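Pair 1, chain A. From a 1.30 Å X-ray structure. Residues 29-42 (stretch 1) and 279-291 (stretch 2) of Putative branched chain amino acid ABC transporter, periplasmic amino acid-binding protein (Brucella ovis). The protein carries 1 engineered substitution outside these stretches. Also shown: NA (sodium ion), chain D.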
# COMPACT_ATOMS: atom_id res chain seq x y z
N LEU A 29 9.46 -6.15 6.45
CA LEU A 29 9.14 -7.39 7.16
C LEU A 29 7.63 -7.65 7.23
O LEU A 29 7.21 -8.81 7.33
CB LEU A 29 9.76 -7.39 8.55
CG LEU A 29 11.28 -7.56 8.54
CD1 LEU A 29 11.86 -7.23 9.91
CD2 LEU A 29 11.66 -8.98 8.13
N LEU A 30 6.82 -6.60 7.19
CA LEU A 30 5.37 -6.78 7.14
C LEU A 30 4.94 -7.22 5.74
O LEU A 30 4.04 -8.05 5.61
CB LEU A 30 4.63 -5.52 7.61
CG LEU A 30 4.88 -5.17 9.08
CD1 LEU A 30 4.23 -3.82 9.42
CD2 LEU A 30 4.39 -6.28 10.03
N TYR A 31 5.61 -6.71 4.70
CA TYR A 31 5.43 -7.30 3.36
C TYR A 31 5.78 -8.78 3.37
O TYR A 31 5.04 -9.60 2.83
CB TYR A 31 6.21 -6.55 2.25
CG TYR A 31 5.48 -5.29 1.85
CD1 TYR A 31 4.33 -5.36 1.06
CD2 TYR A 31 5.90 -4.04 2.29
CE1 TYR A 31 3.64 -4.22 0.72
CE2 TYR A 31 5.20 -2.88 1.96
CZ TYR A 31 4.07 -2.98 1.17
OH TYR A 31 3.36 -1.83 0.86
N ARG A 32 6.90 -9.13 3.99
CA ARG A 32 7.28 -10.53 4.08
C ARG A 32 6.20 -11.36 4.77
O ARG A 32 5.82 -12.41 4.28
CB ARG A 32 8.60 -10.69 4.82
CG ARG A 32 9.07 -12.14 4.90
CD ARG A 32 10.37 -12.23 5.64
NE ARG A 32 10.83 -13.61 5.80
CZ ARG A 32 10.48 -14.39 6.82
NH1 ARG A 32 9.67 -13.91 7.76
NH2 ARG A 32 10.94 -15.62 6.92
N ALA A 33 5.70 -10.88 5.90
CA ALA A 33 4.66 -11.60 6.63
C ALA A 33 3.42 -11.83 5.75
O ALA A 33 2.88 -12.93 5.71
CB ALA A 33 4.28 -10.87 7.92
N ALA A 34 3.00 -10.79 5.03
CA ALA A 34 1.78 -10.87 4.22
C ALA A 34 1.98 -11.78 3.00
O ALA A 34 1.09 -12.57 2.64
CB ALA A 34 1.35 -9.49 3.78
N VAL A 35 3.14 -11.67 2.36
CA VAL A 35 3.46 -12.51 1.21
C VAL A 35 3.58 -13.98 1.62
O VAL A 35 3.01 -14.86 0.96
CB VAL A 35 4.74 -12.00 0.52
CG1 VAL A 35 5.22 -12.97 -0.56
CG2 VAL A 35 4.48 -10.62 -0.09
N LEU A 36 4.27 -14.26 2.72
CA LEU A 36 4.38 -15.64 3.18
C LEU A 36 3.01 -16.16 3.61
O LEU A 36 2.69 -17.32 3.40
CB LEU A 36 5.39 -15.76 4.32
CG LEU A 36 6.84 -15.52 3.89
CD1 LEU A 36 7.79 -15.75 5.05
CD2 LEU A 36 7.21 -16.40 2.71
N TYR A 37 2.19 -15.30 4.20
CA TYR A 37 0.84 -15.72 4.58
C TYR A 37 0.04 -16.16 3.36
O TYR A 37 -0.50 -17.27 3.33
CB TYR A 37 0.11 -14.60 5.33
CG TYR A 37 -1.35 -14.89 5.61
CD1 TYR A 37 -1.74 -15.52 6.79
CD2 TYR A 37 -2.34 -14.50 4.72
CE1 TYR A 37 -3.08 -15.78 7.05
CE2 TYR A 37 -3.68 -14.75 4.97
CZ TYR A 37 -4.05 -15.39 6.13
OH TYR A 37 -5.38 -15.63 6.38
N GLN A 38 -0.06 -15.31 2.34
CA GLN A 38 -0.97 -15.61 1.25
C GLN A 38 -0.41 -16.60 0.23
O GLN A 38 -1.12 -17.48 -0.25
CB GLN A 38 -1.50 -14.35 0.57
CG GLN A 38 -2.67 -14.64 -0.36
CD GLN A 38 -3.84 -15.32 0.34
OE1 GLN A 38 -4.17 -14.99 1.48
NE2 GLN A 38 -4.48 -16.26 -0.34
N LEU A 39 0.88 -16.48 -0.10
CA LEU A 39 1.49 -17.53 -0.91
C LEU A 39 1.50 -18.84 -0.13
O LEU A 39 1.42 -19.92 -0.72
CB LEU A 39 2.90 -17.15 -1.35
CG LEU A 39 3.03 -15.96 -2.30
CD1 LEU A 39 4.46 -15.82 -2.76
CD2 LEU A 39 2.10 -16.10 -3.49
N GLY A 40 1.56 -18.76 1.20
CA GLY A 40 1.42 -19.95 2.02
C GLY A 40 0.07 -20.61 1.83
O GLY A 40 -0.00 -21.84 1.75
N LYS A 41 -1.00 -19.82 1.73
CA LYS A 41 -2.32 -20.40 1.47
C LYS A 41 -2.36 -21.08 0.10
O LYS A 41 -2.92 -22.16 -0.05
CB LYS A 41 -3.43 -19.34 1.53
CG LYS A 41 -3.57 -18.63 2.86
CD LYS A 41 -3.95 -19.56 4.00
CE LYS A 41 -4.17 -18.76 5.29
NZ LYS A 41 -4.46 -19.61 6.49
N ILE A 42 -1.77 -20.44 -0.91
CA ILE A 42 -1.74 -21.04 -2.23
C ILE A 42 -0.95 -22.34 -2.19
O ILE A 42 -1.38 -23.35 -2.76
CB ILE A 42 -1.18 -20.09 -3.31
CG1 ILE A 42 -2.02 -18.80 -3.37
CG2 ILE A 42 -1.17 -20.78 -4.68
CD1 ILE A 42 -1.47 -17.75 -4.33
N ALA A 279 -12.87 -12.63 10.81
CA ALA A 279 -12.30 -13.97 10.67
C ALA A 279 -10.91 -13.91 10.04
O ALA A 279 -10.01 -14.64 10.42
CB ALA A 279 -13.23 -14.87 9.86
N PHE A 280 -10.75 -13.02 9.06
CA PHE A 280 -9.45 -12.82 8.46
C PHE A 280 -8.44 -12.28 9.47
O PHE A 280 -7.32 -12.76 9.53
CB PHE A 280 -9.53 -11.87 7.27
CG PHE A 280 -8.20 -11.39 6.79
CD1 PHE A 280 -7.23 -12.29 6.35
CD2 PHE A 280 -7.89 -10.05 6.83
CE1 PHE A 280 -5.99 -11.84 5.93
CE2 PHE A 280 -6.65 -9.59 6.41
CZ PHE A 280 -5.70 -10.49 5.96
N ALA A 281 -8.84 -11.30 10.27
CA ALA A 281 -7.95 -10.73 11.28
C ALA A 281 -7.46 -11.82 12.22
O ALA A 281 -6.27 -11.91 12.52
CB ALA A 281 -8.65 -9.63 12.07
N GLU A 282 -8.38 -12.67 12.66
CA GLU A 282 -8.01 -13.75 13.58
C GLU A 282 -7.11 -14.80 12.94
O GLU A 282 -6.16 -15.27 13.56
CB GLU A 282 -9.27 -14.40 14.16
CG GLU A 282 -10.06 -13.49 15.11
CD GLU A 282 -9.32 -13.20 16.40
OE1 GLU A 282 -8.56 -14.07 16.84
OE2 GLU A 282 -9.50 -12.10 16.98
N ASP A 283 -7.39 -15.16 11.69
CA ASP A 283 -6.56 -16.16 11.02
C ASP A 283 -5.16 -15.62 10.76
O ASP A 283 -4.16 -16.32 10.95
CB ASP A 283 -7.19 -16.64 9.72
CG ASP A 283 -6.43 -17.79 9.11
OD1 ASP A 283 -6.52 -18.91 9.66
OD2 ASP A 283 -5.74 -17.59 8.09
N TYR A 284 -5.08 -14.36 10.33
CA TYR A 284 -3.80 -13.74 10.07
C TYR A 284 -2.96 -13.67 11.35
O TYR A 284 -1.76 -13.91 11.32
CB TYR A 284 -4.00 -12.34 9.48
CG TYR A 284 -2.76 -11.74 8.88
CD1 TYR A 284 -2.40 -12.03 7.57
CD2 TYR A 284 -1.94 -10.91 9.63
CE1 TYR A 284 -1.24 -11.49 7.02
CE2 TYR A 284 -0.80 -10.36 9.08
CZ TYR A 284 -0.45 -10.66 7.77
OH TYR A 284 0.68 -10.13 7.18
N LYS A 285 -3.59 -13.33 12.47
CA LYS A 285 -2.88 -13.35 13.74
C LYS A 285 -2.41 -14.75 14.13
O LYS A 285 -1.31 -14.92 14.64
CB LYS A 285 -3.72 -12.73 14.87
CG LYS A 285 -3.01 -12.72 16.21
CD LYS A 285 -3.78 -11.99 17.29
CE LYS A 285 -3.00 -11.97 18.60
NZ LYS A 285 -3.70 -11.18 19.65
N LYS A 286 -3.25 -15.76 13.89
CA LYS A 286 -2.87 -17.14 14.18
C LYS A 286 -1.59 -17.52 13.45
O LYS A 286 -0.71 -18.17 14.00
CB LYS A 286 -4.00 -18.09 13.80
CG LYS A 286 -3.78 -19.53 14.24
CD LYS A 286 -5.03 -20.37 14.06
CE LYS A 286 -5.30 -20.67 12.59
NZ LYS A 286 -6.26 -21.81 12.44
N VAL A 287 -1.49 -17.09 12.19
CA VAL A 287 -0.34 -17.44 11.37
C VAL A 287 0.88 -16.57 11.64
O VAL A 287 1.99 -17.08 11.79
CB VAL A 287 -0.69 -17.37 9.87
CG1 VAL A 287 0.55 -17.60 9.02
CG2 VAL A 287 -1.79 -18.38 9.53
N THR A 288 0.69 -15.25 11.70
CA THR A 288 1.84 -14.34 11.76
C THR A 288 2.19 -13.90 13.17
O THR A 288 3.29 -13.39 13.39
CB THR A 288 1.60 -13.07 10.95
OG1 THR A 288 0.67 -12.23 11.66
CG2 THR A 288 1.06 -13.40 9.57
N GLY A 289 1.26 -14.04 14.11
CA GLY A 289 1.48 -13.56 15.46
C GLY A 289 0.89 -12.19 15.75
O GLY A 289 0.85 -11.78 16.91
N HIS A 290 0.43 -11.47 14.72
CA HIS A 290 -0.17 -10.15 14.93
C HIS A 290 -1.37 -9.94 14.02
O HIS A 290 -1.50 -10.58 12.98
CB HIS A 290 0.86 -9.03 14.70
CG HIS A 290 1.48 -9.05 13.34
ND1 HIS A 290 2.65 -9.71 13.07
CD2 HIS A 290 1.08 -8.50 12.17
CE1 HIS A 290 2.96 -9.56 11.79
NE2 HIS A 290 2.02 -8.83 11.22
N TYR A 291 -2.27 -9.05 14.43
CA TYR A 291 -3.39 -8.66 13.59
C TYR A 291 -2.87 -7.88 12.38
O TYR A 291 -1.87 -7.16 12.46
CB TYR A 291 -4.37 -7.80 14.39
CG TYR A 291 -5.21 -8.57 15.39
CD1 TYR A 291 -6.08 -9.57 14.97
CD2 TYR A 291 -5.15 -8.28 16.74
CE1 TYR A 291 -6.86 -10.27 15.88
CE2 TYR A 291 -5.93 -8.97 17.66
CZ TYR A 291 -6.78 -9.96 17.22
OH TYR A 291 -7.56 -10.64 18.14
NA NA D . 4.06 0.39 0.54
O HOH W 1 2.38 1.56 1.50
O HOH W 2 5.52 1.22 2.00

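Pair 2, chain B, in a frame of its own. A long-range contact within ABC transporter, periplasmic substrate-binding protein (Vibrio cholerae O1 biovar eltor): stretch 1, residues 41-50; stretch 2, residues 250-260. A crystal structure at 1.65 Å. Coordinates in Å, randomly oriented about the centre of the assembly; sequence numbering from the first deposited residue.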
# COMPACT_ATOMS: atom_id res chain seq x y z
N ILE B 41 3.84 -8.43 6.58
CA ILE B 41 3.06 -8.87 7.77
C ILE B 41 2.77 -10.36 7.73
O ILE B 41 2.77 -11.01 8.74
CB ILE B 41 1.82 -8.00 7.97
CG1 ILE B 41 1.11 -8.25 9.30
CG2 ILE B 41 0.76 -8.18 6.82
CD1 ILE B 41 2.04 -7.98 10.61
N MSE B 42 2.65 -10.93 6.51
CA MSE B 42 2.36 -12.36 6.45
C MSE B 42 3.48 -13.22 6.99
O MSE B 42 3.26 -14.27 7.58
CB MSE B 42 1.92 -12.86 5.04
CG MSE B 42 1.47 -14.22 4.88
SE MSE B 42 -0.23 -14.45 5.92
CE MSE B 42 -1.34 -13.11 5.08
N ASP B 43 4.71 -12.74 6.78
CA ASP B 43 5.83 -13.45 7.35
C ASP B 43 5.72 -13.63 8.90
O ASP B 43 5.92 -14.69 9.47
CB ASP B 43 7.11 -12.67 7.07
CG ASP B 43 7.69 -12.91 5.67
OD1 ASP B 43 7.30 -13.88 4.95
OD2 ASP B 43 8.40 -12.03 5.21
N VAL B 44 5.31 -12.57 9.55
CA VAL B 44 5.01 -12.67 11.00
C VAL B 44 3.82 -13.56 11.35
O VAL B 44 3.89 -14.37 12.29
CB VAL B 44 4.71 -11.32 11.55
CG1 VAL B 44 4.49 -11.39 13.08
CG2 VAL B 44 5.91 -10.32 11.29
N LEU B 45 2.76 -13.48 10.60
CA LEU B 45 1.57 -14.28 10.90
C LEU B 45 1.91 -15.75 10.73
O LEU B 45 1.44 -16.59 11.48
CB LEU B 45 0.40 -13.84 10.02
CG LEU B 45 -0.00 -12.40 10.26
CD1 LEU B 45 -0.99 -11.97 9.22
CD2 LEU B 45 -0.69 -12.31 11.71
N ALA B 46 2.61 -16.06 9.66
CA ALA B 46 2.97 -17.43 9.33
C ALA B 46 3.86 -18.02 10.48
O ALA B 46 3.57 -19.11 11.01
CB ALA B 46 3.73 -17.51 8.02
N GLU B 47 4.91 -17.30 10.85
CA GLU B 47 5.80 -17.77 11.93
C GLU B 47 4.97 -18.00 13.21
O GLU B 47 5.12 -19.03 13.87
CB GLU B 47 6.98 -16.80 12.13
CG GLU B 47 7.89 -17.13 13.32
CD GLU B 47 9.34 -16.63 13.13
OE1 GLU B 47 9.94 -16.83 12.03
OE2 GLU B 47 9.88 -16.01 14.08
N LYS B 48 4.02 -17.13 13.53
CA LYS B 48 3.11 -17.38 14.64
C LYS B 48 2.30 -18.67 14.46
O LYS B 48 2.16 -19.46 15.39
CB LYS B 48 2.20 -16.15 14.88
CG LYS B 48 0.95 -16.29 15.78
CD LYS B 48 1.25 -16.45 17.29
CE LYS B 48 0.19 -15.78 18.15
NZ LYS B 48 0.69 -14.45 18.66
N TYR B 49 1.73 -18.88 13.29
CA TYR B 49 0.85 -20.02 13.12
C TYR B 49 1.67 -21.33 13.22
O TYR B 49 1.14 -22.35 13.71
CB TYR B 49 0.12 -19.92 11.78
CG TYR B 49 -0.80 -21.07 11.41
CD1 TYR B 49 -2.10 -21.06 11.80
CD2 TYR B 49 -0.36 -22.11 10.62
CE1 TYR B 49 -2.97 -22.06 11.43
CE2 TYR B 49 -1.22 -23.17 10.27
CZ TYR B 49 -2.53 -23.10 10.64
OH TYR B 49 -3.42 -24.10 10.31
N ASN B 50 2.93 -21.28 12.78
CA ASN B 50 3.85 -22.43 12.76
C ASN B 50 4.24 -22.86 14.18
O ASN B 50 4.20 -24.04 14.50
CB ASN B 50 5.08 -22.14 11.85
CG ASN B 50 4.73 -22.19 10.36
OD1 ASN B 50 5.28 -21.45 9.52
ND2 ASN B 50 3.77 -23.05 10.03
N GLU B 250 -8.37 -28.80 4.10
CA GLU B 250 -8.53 -28.38 5.49
C GLU B 250 -7.37 -27.54 6.06
O GLU B 250 -7.60 -26.66 6.89
CB GLU B 250 -8.76 -29.62 6.41
CG GLU B 250 -9.87 -30.61 5.96
CD GLU B 250 -11.14 -29.92 5.40
OE1 GLU B 250 -11.39 -30.01 4.15
OE2 GLU B 250 -11.89 -29.30 6.20
N GLN B 251 -6.13 -27.83 5.68
CA GLN B 251 -4.99 -27.06 6.22
C GLN B 251 -5.16 -25.57 5.77
O GLN B 251 -5.01 -24.68 6.58
CB GLN B 251 -3.61 -27.61 5.77
CG GLN B 251 -3.30 -29.14 6.04
CD GLN B 251 -4.30 -30.12 5.34
OE1 GLN B 251 -4.60 -30.00 4.13
NE2 GLN B 251 -4.85 -31.07 6.12
N THR B 252 -5.48 -25.35 4.50
CA THR B 252 -5.84 -24.02 3.98
C THR B 252 -6.99 -23.37 4.82
O THR B 252 -6.86 -22.24 5.33
CB THR B 252 -6.21 -24.11 2.49
OG1 THR B 252 -5.07 -24.55 1.71
CG2 THR B 252 -6.51 -22.70 1.92
N LYS B 253 -8.10 -24.08 5.05
CA LYS B 253 -9.20 -23.50 5.83
C LYS B 253 -8.76 -23.12 7.26
O LYS B 253 -9.10 -22.07 7.78
CB LYS B 253 -10.40 -24.47 5.84
CG LYS B 253 -10.97 -24.60 4.42
CD LYS B 253 -12.45 -25.10 4.33
CE LYS B 253 -12.73 -26.35 5.15
NZ LYS B 253 -13.71 -27.25 4.41
N GLU B 254 -7.95 -23.94 7.89
CA GLU B 254 -7.41 -23.65 9.18
C GLU B 254 -6.48 -22.39 9.21
O GLU B 254 -6.55 -21.59 10.14
CB GLU B 254 -6.69 -24.89 9.71
CG GLU B 254 -6.29 -24.81 11.15
CD GLU B 254 -5.85 -26.18 11.73
OE1 GLU B 254 -6.00 -27.25 11.07
OE2 GLU B 254 -5.34 -26.18 12.86
N PHE B 255 -5.66 -22.23 8.20
CA PHE B 255 -4.83 -21.01 8.15
C PHE B 255 -5.72 -19.76 7.90
O PHE B 255 -5.52 -18.67 8.55
CB PHE B 255 -3.74 -21.12 7.08
CG PHE B 255 -2.76 -20.02 7.17
CD1 PHE B 255 -1.98 -19.85 8.31
CD2 PHE B 255 -2.62 -19.11 6.13
CE1 PHE B 255 -1.11 -18.84 8.41
CE2 PHE B 255 -1.73 -18.05 6.23
CZ PHE B 255 -0.97 -17.91 7.32
N ILE B 256 -6.67 -19.86 7.01
CA ILE B 256 -7.63 -18.77 6.76
C ILE B 256 -8.38 -18.36 8.03
O ILE B 256 -8.42 -17.15 8.43
CB ILE B 256 -8.61 -19.13 5.63
CG1 ILE B 256 -7.87 -19.36 4.31
CG2 ILE B 256 -9.69 -18.05 5.44
CD1 ILE B 256 -7.48 -18.05 3.60
N ALA B 257 -8.92 -19.34 8.76
CA ALA B 257 -9.43 -19.03 10.09
C ALA B 257 -8.54 -18.26 11.07
O ALA B 257 -8.98 -17.29 11.72
CB ALA B 257 -9.92 -20.37 10.85
N PHE B 258 -7.33 -18.71 11.18
CA PHE B 258 -6.34 -18.01 11.97
C PHE B 258 -6.17 -16.52 11.52
O PHE B 258 -5.99 -15.63 12.33
CB PHE B 258 -5.00 -18.72 11.86
CG PHE B 258 -3.85 -17.91 12.35
CD1 PHE B 258 -3.65 -17.70 13.66
CD2 PHE B 258 -2.93 -17.31 11.41
CE1 PHE B 258 -2.60 -16.96 14.10
CE2 PHE B 258 -1.87 -16.59 11.85
CZ PHE B 258 -1.67 -16.43 13.17
N LEU B 259 -6.22 -16.27 10.20
CA LEU B 259 -6.02 -14.93 9.68
C LEU B 259 -7.15 -14.02 10.09
O LEU B 259 -7.00 -12.83 10.16
CB LEU B 259 -5.82 -14.89 8.15
CG LEU B 259 -4.57 -15.52 7.61
CD1 LEU B 259 -4.57 -15.47 6.06
CD2 LEU B 259 -3.37 -14.81 8.17
N LYS B 260 -8.27 -14.62 10.45
CA LYS B 260 -9.46 -13.93 10.89
C LYS B 260 -9.63 -13.84 12.41
O LYS B 260 -10.49 -13.15 12.90
CB LYS B 260 -10.62 -14.70 10.30
CG LYS B 260 -10.74 -14.56 8.74
CD LYS B 260 -12.06 -15.17 8.23
CE LYS B 260 -11.96 -15.17 6.71
NZ LYS B 260 -13.22 -15.59 6.06

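In both pairs two helices cross steeply, their N-to-C directions 103° apart in pair 1 and 115° in pair 2, with axes approaching to 10.5 and 11.1 Å. Fourteen central residues superpose with an RMSD of 0.4 Å, and the two contacts bury similar areas, 425 and 442 Å². Steeply crossed helices meet over a short patch, so a few positions carry most of the packing.

The anchor is a tyrosine: A:Tyr37 matches B:Tyr49, both with chi1 in t, and their side-chain centres fall 0.4 Å apart. Each points toward the other helix and loses more surface to it than any other residue of its pair. One face of this ring receives the edge of a second aromatic, A:Tyr284 or its match B:Phe255. The closest carbons are A:Tyr37 CG and A:Tyr284 CD1 at 3.6 Å, and B:Tyr49 CG and B:Phe255 CD1 at 3.5 Å; the planes meet at 53° in pair 1 and 83° in pair 2. Beside the second aromatic the first helix keeps a small residue, A:Ala34 matching B:Ala46.

Around this shared aromatic pair the solutions diverge. At A:Val287 and B:Phe258, pair 1 sets a compact side chain at the edge of the tyrosine ring, A:Tyr37 CD1 lying 3.7 Å from A:Val287 CB. Pair 2 fills the position with a ring that lies beneath B:Tyr49 CB in a CH-pi contact and also reaches B:Lys48, whose CG is 3.7 Å from B:Phe258 CZ.

The tyrosine hydroxyl marks the polar difference. In pair 1, A:Tyr37 OH donates to A:Asp283 OD2 at 2.6 Å. The matching B:Glu254 instead brings its CG to 3.1 Å from B:Tyr49 OH, while its OE2 is hydrogen-bonded elsewhere in the structure. Within pair 1, A:Asp283 OD2 also takes a salt bridge from A:Lys41 NZ at 2.9 Å, so one carboxylate ties together two residues a helical turn apart.

Pair 2 relies on apolar bulk at the other end. B:Met42, a selenomethionine, places SE 3.8 Å from B:Phe255 CZ at the ring edge and 3.9 Å from B:Leu259 CD2, which also lies 3.9 Å from B:Leu45 CD1. The matching positions in pair 1 hold A:Leu30, A:Thr288 and the small A:Ala33. The rule is a fixed aromatic centre with adaptable surroundings.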